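Local coordinates for protein nucleoporin NUP82 (Chaetomium thermophilum, PDB 5CWW) that probably serves as a structural component of the nuclear pore complex and as a docking partner for transiently associated nuclear transport factors, at residues 173-179 against 190-196. Sequence-based numbering, arbitrary orientation. Where two conformers were deposited one is given.
Sequences SAVVSAV and LVTVTED
Val176, whose CG2 lies opposite its own carbonyl carbon (chi1 171°), presses that methyl on Glu195 at nearly a right angle to its side chain, and Ser173, its hydroxyl swung opposite the backbone N in one of two conformers, turns OG to the chain after Thr194. The evidence for the first contact is the 3.3 Å between Val176 CG2 and Glu195 CG; the second is doubtful, since it is in this conformer that OG can accept from Asp196 N at 3.2 Å, with 145° at the hydrogen. Glu195 N also donates to Ala174 O at 3.0 Å, joining the two loop residues next to the strand ends. Between these ends the pairing is that of an antiparallel hairpin with one irregularity. Val176 N and Ser177 N converge on Val193 O, at 2.8 Å for Val176 N, and the helix-like backbone of Val176 (psi -44°) inserts the extra residue: a classic beta bulge. The sequence of pairs confirms it, Val175 facing Thr194 while Ser177 already faces Val193. Strands 175-180 and 189-194 are the first two of a four-stranded antiparallel sheet, consistent with one blade of a WD-repeat beta-propeller. Beyond the bulge, regular pairing returns: Val193 N reaches Ser177 O, and Val179 and Val191 exchange two backbone bonds. On the face shared by Ser177, Val193, Val179 and Val191, Val179 CG2 lies 4.1 Å from Val191 CB; strand 254-258 packs on Ser177 and Val193, and Ser177 OG accepts from Ala257 N. The other face bears Ala178 and Thr192, with Leu190 CD1 folding in to 4.3 Å from Ala178 CB; Thr192 OG1 there is hydrogen-bonded to both Trp202 NE1 and His168 NE2.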
loop_
_atom_site.group_PDB
_atom_site.type_symbol
_atom_site.label_atom_id
_atom_site.label_comp_id
_atom_site.label_asym_id
_atom_site.label_seq_id
_atom_site.Cartn_x
_atom_site.Cartn_y
_atom_site.Cartn_z
ATOM N N SER B 173 12.491 -4.417 8.428
ATOM C CA SER B 173 11.891 -4.493 7.101
ATOM C C SER B 173 11.916 -3.143 6.388
ATOM O O SER B 173 11.678 -2.101 6.998
ATOM C CB SER B 173 10.453 -5.002 7.198
ATOM O OG SER B 173 9.880 -5.159 5.911
ATOM N N ALA B 174 12.205 -3.176 5.092
ATOM C CA ALA B 174 12.266 -1.962 4.279
ATOM C C ALA B 174 10.922 -1.243 4.194
ATOM O O ALA B 174 9.866 -1.874 4.226
ATOM C CB ALA B 174 12.759 -2.303 2.882
ATOM N N VAL B 175 10.974 0.082 4.078
ATOM C CA VAL B 175 9.769 0.890 3.916
ATOM C C VAL B 175 9.405 0.974 2.434
ATOM O O VAL B 175 10.253 1.252 1.584
ATOM C CB VAL B 175 9.939 2.311 4.513
ATOM C CG1 VAL B 175 11.078 3.073 3.836
ATOM C CG2 VAL B 175 8.629 3.085 4.421
ATOM N N VAL B 176 8.133 0.738 2.139
ATOM C CA VAL B 176 7.655 0.639 0.766
ATOM C C VAL B 176 6.795 1.834 0.377
ATOM O O VAL B 176 6.941 2.386 -0.715
ATOM C CB VAL B 176 6.852 -0.663 0.574
ATOM C CG1 VAL B 176 6.170 -0.693 -0.768
ATOM C CG2 VAL B 176 7.773 -1.866 0.721
ATOM N N SER B 177 5.900 2.231 1.273
ATOM C CA SER B 177 5.023 3.362 1.017
ATOM C C SER B 177 4.894 4.254 2.237
ATOM O O SER B 177 4.891 3.783 3.378
ATOM C CB SER B 177 3.636 2.885 0.586
ATOM O OG SER B 177 3.716 2.052 -0.554
ATOM N N ALA B 178 4.799 5.551 1.970
ATOM C CA ALA B 178 4.443 6.535 2.973
ATOM C C ALA B 178 3.373 7.430 2.378
ATOM O O ALA B 178 3.621 8.127 1.393
ATOM C CB ALA B 178 5.656 7.346 3.397
ATOM N N VAL B 179 2.180 7.394 2.961
ATOM C CA VAL B 179 1.059 8.173 2.456
ATOM C C VAL B 179 0.352 8.870 3.604
ATOM O O VAL B 179 0.112 8.277 4.654
ATOM C CB VAL B 179 0.052 7.293 1.680
ATOM C CG1 VAL B 179 0.674 6.796 0.384
ATOM C CG2 VAL B 179 -0.419 6.119 2.533
ATOM N N LEU B 190 0.369 10.395 9.252
ATOM C CA LEU B 190 1.091 9.663 8.216
ATOM C C LEU B 190 0.951 8.155 8.383
ATOM O O LEU B 190 0.989 7.638 9.499
ATOM C CB LEU B 190 2.573 10.042 8.235
ATOM C CG LEU B 190 3.467 9.356 7.197
ATOM C CD1 LEU B 190 3.097 9.789 5.786
ATOM C CD2 LEU B 190 4.931 9.650 7.480
ATOM N N VAL B 191 0.789 7.459 7.262
ATOM C CA VAL B 191 0.748 6.003 7.245
ATOM C C VAL B 191 1.976 5.474 6.519
ATOM O O VAL B 191 2.222 5.838 5.370
ATOM C CB VAL B 191 -0.522 5.461 6.555
ATOM C CG1 VAL B 191 -0.509 3.936 6.524
ATOM C CG2 VAL B 191 -1.768 5.962 7.261
ATOM N N THR B 192 2.738 4.616 7.193
ATOM C CA THR B 192 3.863 3.934 6.565
ATOM C C THR B 192 3.551 2.448 6.438
ATOM O O THR B 192 2.849 1.875 7.271
ATOM C CB THR B 192 5.174 4.127 7.359
ATOM O OG1 THR B 192 5.041 3.579 8.679
ATOM C CG2 THR B 192 5.530 5.607 7.456
ATOM N N VAL B 193 4.062 1.839 5.374
ATOM C CA VAL B 193 3.877 0.417 5.129
ATOM C C VAL B 193 5.213 -0.192 4.727
ATOM O O VAL B 193 5.926 0.352 3.881
ATOM C CB VAL B 193 2.827 0.154 4.024
ATOM C CG1 VAL B 193 2.521 -1.332 3.917
ATOM C CG2 VAL B 193 1.550 0.934 4.299
ATOM N N THR B 194 5.543 -1.322 5.346
ATOM C CA THR B 194 6.791 -2.024 5.078
ATOM C C THR B 194 6.548 -3.228 4.178
ATOM O O THR B 194 5.405 -3.655 4.007
ATOM C CB THR B 194 7.459 -2.492 6.386
ATOM O OG1 THR B 194 6.530 -3.281 7.137
ATOM C CG2 THR B 194 7.887 -1.300 7.225
ATOM N N GLU B 195 7.622 -3.759 3.598
ATOM C CA GLU B 195 7.545 -4.963 2.775
ATOM C C GLU B 195 6.863 -6.122 3.492
ATOM O O GLU B 195 6.107 -6.873 2.879
ATOM C CB GLU B 195 8.941 -5.408 2.335
ATOM C CG GLU B 195 9.495 -4.657 1.142
ATOM C CD GLU B 195 10.780 -5.269 0.619
ATOM O OE1 GLU B 195 11.507 -5.901 1.415
ATOM O OE2 GLU B 195 11.058 -5.125 -0.592
ATOM N N ASP B 196 7.119 -6.262 4.790
ATOM C CA ASP B 196 6.543 -7.365 5.554
ATOM C C ASP B 196 5.146 -7.003 6.060
ATOM O O ASP B 196 4.668 -7.553 7.051
ATOM C CB ASP B 196 7.466 -7.764 6.714
ATOM C CG ASP B 196 7.650 -6.659 7.739
ATOM O OD1 ASP B 196 7.424 -5.477 7.409
ATOM O OD2 ASP B 196 8.036 -6.980 8.882
#